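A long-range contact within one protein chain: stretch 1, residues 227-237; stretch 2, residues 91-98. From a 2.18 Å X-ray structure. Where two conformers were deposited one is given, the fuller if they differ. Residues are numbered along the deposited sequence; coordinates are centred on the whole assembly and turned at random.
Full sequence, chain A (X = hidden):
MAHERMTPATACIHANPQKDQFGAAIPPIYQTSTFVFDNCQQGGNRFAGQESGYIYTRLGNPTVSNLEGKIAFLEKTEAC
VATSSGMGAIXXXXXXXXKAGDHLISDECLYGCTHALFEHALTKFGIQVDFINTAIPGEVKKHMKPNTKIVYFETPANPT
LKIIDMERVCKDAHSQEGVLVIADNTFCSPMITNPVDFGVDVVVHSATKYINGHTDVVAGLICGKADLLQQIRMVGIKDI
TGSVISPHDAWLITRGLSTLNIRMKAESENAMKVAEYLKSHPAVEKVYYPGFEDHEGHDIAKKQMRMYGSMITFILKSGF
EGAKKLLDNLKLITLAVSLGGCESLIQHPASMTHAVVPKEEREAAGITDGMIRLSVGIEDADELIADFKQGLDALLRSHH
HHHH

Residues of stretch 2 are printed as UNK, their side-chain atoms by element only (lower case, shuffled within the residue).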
ATOM      1  N   ASP A 227     -18.279  -6.742  26.568  1.00 22.08           N
ATOM      2  CA  ASP A 227     -17.874  -6.064  27.795  1.00 25.27           C
ATOM      3  C   ASP A 227     -16.368  -6.163  28.003  1.00 23.17           C
ATOM      4  O   ASP A 227     -15.678  -5.147  28.154  1.00 22.37           O
ATOM      5  CB  ASP A 227     -18.637  -6.663  28.992  1.00 29.23           C
ATOM      6  CG  ASP A 227     -18.288  -6.094  30.348  1.00 35.66           C
ATOM      7  OD1 ASP A 227     -18.754  -6.679  31.375  1.00 38.52           O
ATOM      8  OD2 ASP A 227     -17.585  -5.056  30.528  1.00 37.20           O
ATOM      9  N   LEU A 228     -15.867  -7.405  28.053  1.00 19.60           N
ATOM     10  CA  LEU A 228     -14.439  -7.595  28.246  1.00 18.45           C
ATOM     11  C   LEU A 228     -13.625  -6.981  27.112  1.00 16.68           C
ATOM     12  O   LEU A 228     -12.624  -6.339  27.385  1.00 16.77           O
ATOM     13  CB  LEU A 228     -14.058  -9.068  28.434  1.00 17.21           C
ATOM     14  CG  LEU A 228     -12.537  -9.285  28.520  1.00 19.13           C
ATOM     15  CD1 LEU A 228     -11.924  -8.710  29.793  1.00 17.64           C
ATOM     16  CD2 LEU A 228     -12.218 -10.782  28.441  1.00 20.49           C
ATOM     17  N   LEU A 229     -14.024  -7.142  25.854  1.00 15.91           N
ATOM     18  CA  LEU A 229     -13.227  -6.590  24.764  1.00 18.02           C
ATOM     19  C   LEU A 229     -13.250  -5.083  24.724  1.00 20.18           C
ATOM     20  O   LEU A 229     -12.246  -4.459  24.328  1.00 18.97           O
ATOM     21  CB  LEU A 229     -13.681  -7.210  23.445  1.00 17.84           C
ATOM     22  CG  LEU A 229     -12.907  -8.501  23.143  1.00 17.79           C
ATOM     23  CD1 LEU A 229     -13.164  -9.572  24.192  1.00 15.85           C
ATOM     24  CD2 LEU A 229     -13.269  -9.003  21.759  1.00 17.33           C
ATOM     25  N   GLN A 230     -14.337  -4.494  25.250  1.00 20.58           N
ATOM     26  CA  GLN A 230     -14.344  -3.030  25.350  1.00 22.31           C
ATOM     27  C   GLN A 230     -13.313  -2.621  26.387  1.00 21.25           C
ATOM     28  O   GLN A 230     -12.553  -1.657  26.211  1.00 19.54           O
ATOM     29  CB  GLN A 230     -15.785  -2.594  25.574  1.00 25.64           C
ATOM     30  CG  GLN A 230     -15.969  -1.174  26.061  1.00 32.14           C
ATOM     31  CD  GLN A 230     -15.567  -0.109  25.072  1.00 35.31           C
ATOM     32  OE1 GLN A 230     -15.434  -0.324  23.872  1.00 35.50           O
ATOM     33  NE2 GLN A 230     -15.349   1.127  25.559  1.00 38.59           N
ATOM     34  N   GLN A 231     -13.137  -3.397  27.461  1.00 20.57           N
ATOM     35  CA  GLN A 231     -12.095  -3.055  28.424  1.00 22.65           C
ATOM     36  C   GLN A 231     -10.710  -3.240  27.801  1.00 21.69           C
ATOM     37  O   GLN A 231      -9.776  -2.446  28.019  1.00 19.66           O
ATOM     38  CB  GLN A 231     -12.223  -3.845  29.731  1.00 23.42           C
ATOM     39  CG  GLN A 231     -13.575  -3.982  30.401  0.50 25.70           C
ATOM     40  CD  GLN A 231     -13.593  -5.034  31.506  0.50 27.61           C
ATOM     41  OE1 GLN A 231     -14.456  -5.928  31.580  0.50 27.88           O
ATOM     42  NE2 GLN A 231     -12.581  -4.967  32.378  0.50 28.33           N
ATOM     43  N   ILE A 232     -10.514  -4.335  27.062  1.00 18.58           N
ATOM     44  CA  ILE A 232      -9.222  -4.593  26.413  1.00 19.80           C
ATOM     45  C   ILE A 232      -8.858  -3.489  25.419  1.00 19.82           C
ATOM     46  O   ILE A 232      -7.716  -3.035  25.353  1.00 17.99           O
ATOM     47  CB  ILE A 232      -9.248  -5.949  25.648  1.00 19.19           C
ATOM     48  CG1 ILE A 232      -9.324  -7.093  26.677  1.00 19.08           C
ATOM     49  CG2 ILE A 232      -8.062  -6.110  24.689  1.00 17.63           C
ATOM     50  CD1 ILE A 232      -9.613  -8.461  26.070  1.00 18.58           C
ATOM     51  N   ARG A 233      -9.844  -2.970  24.710  1.00 19.65           N
ATOM     52  CA  ARG A 233      -9.610  -1.909  23.724  1.00 24.80           C
ATOM     53  C   ARG A 233      -9.247  -0.607  24.425  1.00 25.96           C
ATOM     54  O   ARG A 233      -8.227   0.005  24.117  1.00 22.95           O
ATOM     55  CB  ARG A 233     -10.805  -1.870  22.773  1.00 27.00           C
ATOM     56  CG  ARG A 233     -11.152  -0.667  21.986  1.00 32.50           C
ATOM     57  CD  ARG A 233     -11.867  -0.805  20.672  1.00 33.77           C
ATOM     58  NE  ARG A 233     -12.787  -1.931  20.452  1.00 34.13           N
ATOM     59  CZ  ARG A 233     -12.625  -2.645  19.309  1.00 35.24           C
ATOM     60  NH1 ARG A 233     -11.645  -2.313  18.484  1.00 33.64           N
ATOM     61  NH2 ARG A 233     -13.398  -3.699  19.024  1.00 36.58           N
ATOM     62  N   MET A 234      -9.931  -0.270  25.524  1.00 26.62           N
ATOM     63  CA  MET A 234      -9.696   0.985  26.202  1.00 28.58           C
ATOM     64  C   MET A 234      -8.485   0.955  27.107  1.00 26.38           C
ATOM     65  O   MET A 234      -7.961   2.016  27.375  1.00 25.72           O
ATOM     66  CB  MET A 234     -10.928   1.475  26.950  1.00 32.25           C
ATOM     67  CG  MET A 234     -11.996   1.936  25.950  0.50 34.28           C
ATOM     68  SD  MET A 234     -11.470   2.670  24.388  0.50 37.88           S
ATOM     69  CE  MET A 234     -11.556   4.417  24.751  0.50 37.63           C
ATOM     70  N   VAL A 235      -8.057  -0.174  27.631  1.00 26.24           N
ATOM     71  CA  VAL A 235      -6.874  -0.314  28.456  1.00 24.54           C
ATOM     72  C   VAL A 235      -5.743  -1.046  27.747  1.00 21.20           C
ATOM     73  O   VAL A 235      -4.660  -0.492  27.598  1.00 20.70           O
ATOM     74  CB  VAL A 235      -7.222  -1.079  29.748  1.00 27.38           C
ATOM     75  CG1 VAL A 235      -6.001  -1.337  30.611  1.00 26.54           C
ATOM     76  CG2 VAL A 235      -8.269  -0.295  30.547  1.00 29.12           C
ATOM     77  N   GLY A 236      -5.956  -2.312  27.366  1.00 18.13           N
ATOM     78  CA  GLY A 236      -4.898  -3.085  26.720  1.00 17.47           C
ATOM     79  C   GLY A 236      -4.329  -2.436  25.460  1.00 16.93           C
ATOM     80  O   GLY A 236      -3.117  -2.530  25.213  1.00 17.16           O
ATOM     81  N   ILE A 237      -5.201  -1.990  24.561  1.00 17.63           N
ATOM     82  CA  ILE A 237      -4.740  -1.429  23.296  1.00 20.64           C
ATOM     83  C   ILE A 237      -4.329   0.034  23.437  1.00 20.56           C
ATOM     84  O   ILE A 237      -3.232   0.429  23.083  1.00 20.68           O
ATOM     85  CB  ILE A 237      -5.824  -1.531  22.207  1.00 20.76           C
ATOM     86  CG1 ILE A 237      -6.251  -3.002  21.977  1.00 20.21           C
ATOM     87  CG2 ILE A 237      -5.297  -0.943  20.884  1.00 18.50           C
ATOM     88  CD1 ILE A 237      -5.088  -3.927  21.740  1.00 19.24           C
ATOM     89  N   UNK A  91      -0.967 -10.153  24.915  1.00 16.27           N
ATOM     90  CA  UNK A  91      -0.560  -9.238  25.948  1.00 17.27           C
ATOM     91  C   UNK A  91      -1.680  -8.275  26.285  1.00 19.04           C
ATOM     92  O   UNK A  91      -1.938  -8.028  27.470  1.00 19.74           O
ATOM     93  c   UNK A  91       0.694  -8.505  25.462  1.00 16.24           C
ATOM     94  N   UNK A  92      -2.373  -7.714  25.296  1.00 17.22           N
ATOM     95  CA  UNK A  92      -3.417  -6.730  25.588  1.00 17.85           C
ATOM     96  C   UNK A  92      -4.529  -7.393  26.386  1.00 17.85           C
ATOM     97  O   UNK A  92      -5.153  -6.765  27.238  1.00 16.80           O
ATOM     98  c   UNK A  92      -3.993  -6.120  24.310  1.00 17.41           C
ATOM     99  N   UNK A  93      -4.788  -8.665  26.062  1.00 16.13           N
ATOM    100  CA  UNK A  93      -5.790  -9.439  26.770  1.00 16.43           C
ATOM    101  C   UNK A  93      -5.324  -9.721  28.195  1.00 17.28           C
ATOM    102  O   UNK A  93      -5.974  -9.305  29.156  1.00 16.16           O
ATOM    103  o   UNK A  93      -6.562 -10.430  24.704  1.00 14.82           O
ATOM    104  c   UNK A  93      -6.034 -10.761  26.008  1.00 17.36           C
ATOM    105  c   UNK A  93      -6.957 -11.695  26.770  1.00 16.33           C
ATOM    106  N   UNK A  94      -4.200 -10.411  28.399  1.00 17.24           N
ATOM    107  CA  UNK A  94      -3.831 -10.730  29.769  1.00 17.82           C
ATOM    108  C   UNK A  94      -3.412  -9.486  30.548  1.00 19.41           C
ATOM    109  O   UNK A  94      -3.642  -9.527  31.762  1.00 19.00           O
ATOM    110  c   UNK A  94      -2.780 -11.840  29.925  1.00 17.50           C
ATOM    111  c   UNK A  94      -1.396 -11.390  29.494  1.00 14.03           C
ATOM    112  c   UNK A  94      -3.209 -13.100  29.184  1.00 14.98           C
ATOM    113  N   UNK A  95      -2.898  -8.391  29.984  1.00 20.15           N
ATOM    114  CA  UNK A  95      -2.529  -7.228  30.801  1.00 18.63           C
ATOM    115  C   UNK A  95      -3.743  -6.394  31.189  1.00 21.21           C
ATOM    116  O   UNK A  95      -3.680  -5.616  32.152  1.00 21.42           O
ATOM    117  c   UNK A  95       0.541  -7.517  31.321  1.00 18.86           C
ATOM    118  c   UNK A  95      -1.438  -6.403  30.165  1.00 16.96           C
ATOM    119  c   UNK A  95      -0.098  -7.132  29.970  1.00 18.65           C
ATOM    120  c   UNK A  95       0.836  -6.235  29.170  1.00 17.59           C
ATOM    121  N   UNK A  96      -4.875  -6.562  30.504  1.00 18.89           N
ATOM    122  CA  UNK A  96      -6.099  -5.895  30.880  1.00 19.22           C
ATOM    123  C   UNK A  96      -6.746  -6.626  32.068  1.00 20.60           C
ATOM    124  O   UNK A  96      -7.240  -5.993  33.001  1.00 18.73           O
ATOM    125  o   UNK A  96      -6.597  -5.196  28.630  1.00 18.97           O
ATOM    126  c   UNK A  96      -8.477  -5.303  30.096  1.00 16.71           C
ATOM    127  c   UNK A  96      -7.145  -5.923  29.744  1.00 18.37           C
ATOM    128  N   UNK A  97      -6.777  -7.951  31.958  1.00 19.00           N
ATOM    129  CA  UNK A  97      -7.415  -8.766  32.995  1.00 19.63           C
ATOM    130  C   UNK A  97      -6.642  -8.701  34.312  1.00 18.95           C
ATOM    131  O   UNK A  97      -7.231  -8.417  35.355  1.00 20.70           O
ATOM    132  c   UNK A  97      -8.530 -10.277  31.316  1.00 18.27           C
ATOM    133  c   UNK A  97      -7.591 -10.217  32.533  1.00 19.97           C
ATOM    134  c   UNK A  97      -8.170 -11.104  33.625  1.00 19.32           C
ATOM    135  c   UNK A  97      -8.357 -11.556  30.512  1.00 18.96           C
ATOM    136  N   UNK A  98      -5.395  -9.135  34.284  1.00 20.79           N
ATOM    137  CA  UNK A  98      -4.597  -9.240  35.496  1.00 22.84           C
ATOM    138  C   UNK A  98      -4.031  -7.968  36.085  1.00 25.19           C
ATOM    139  O   UNK A  98      -3.725  -6.942  35.475  1.00 22.61           O
ATOM    140  c   UNK A  98      -4.447 -12.391  35.567  1.00 19.61           C
ATOM    141  c   UNK A  98      -2.594 -12.120  33.872  1.00 21.26           C
ATOM    142  c   UNK A  98      -3.407 -10.164  35.194  1.00 21.50           C
ATOM    143  c   UNK A  98      -3.812 -11.486  34.523  1.00 22.37           C
TER

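Position 91 lies in the helical part of stretch 2 and carries one side-chain carbon, which identifies Ala-91. This carbon points sideways and makes no contact with stretch 1, so the residue takes no part in the contact; its O accepts a 2.7 Å hydrogen bond from N of position 95.

Position 92 also has a lone side-chain carbon, but here the CA-to-CB bond is directed toward stretch 1. The carbon lies 3.6 Å from CD1 of Ile-237 and 4.1 Å from CG2 of Ile-232. One carbon means alanine, Ala-92. Such a small side chain lets the backbones draw close: CA of Ala-92 is 4.1 Å from CA of Gly-236, and O of Ala-92 is 3.7 Å from that same glycine CA.

At position 93 the first side-chain carbon bears one oxygen and one carbon, the fork of a threonine. CB of Thr-93 points away from stretch 1, yet its OG1 comes to 3.9 Å from CD1 of Ile-232. That hydroxyl is hydrogen-bonded to a residue just outside the stretches.

Position 94 has three side-chain carbons, the first carrying the other two. This is valine, Val-94, pointing away from stretch 1 and making no contact with it.

Position 95 shows four carbons forked at the second, as in leucine. Leu-95 points sideways, in the m, t rotamer, and its side chain stays clear of stretch 1.

Position 96 repeats the pattern of one carbon bearing an oxygen and a carbon, this time directed toward stretch 1. The oxygen is 3.2 Å from N of Gly-236 and 3.5 Å from CA of Ile-232, while the branch carbon is 3.8 Å from O of Gln-231. The residue is Thr-96. Its chi1 in the m well turns OG1 back to donate a 2.5 Å hydrogen bond to O of Ala-92, one turn earlier in its own helix.

Position 97 has four carbons forked at the first, with one arm two carbons long, and is therefore isoleucine. Ile-97 leaves the backbone sideways, but its end comes nearer to stretch 1, and its CG1 lies 4.0 Å from CD1 of Leu-228.

Position 98 has four carbons forked at the second: Leu-98. It is the first residue to leave helical phi/psi, and its side chain is out of reach of stretch 1.

The contact is a nearly perpendicular helix crossing, at 94°, with axes 8.3 Å apart at closest approach. Thr-96, the most extensively covered residue, fits as a knob among Gln-231, Ile-232, Val-235 and Gly-236. Gly-236 keeps this site open: an ideal CB there would clash with O of Ala-92 at 2.5 Å and with OG1 of Thr-96 at 2.6 Å. Around the close backbone approach, Ile-232 and Ile-237 pack on Ala-92, and Leu-228 meets Ile-97, adding apolar contacts to an interface that buries 380 Å² in all.

Stretch 2, residues 91-98: AATVLTIL
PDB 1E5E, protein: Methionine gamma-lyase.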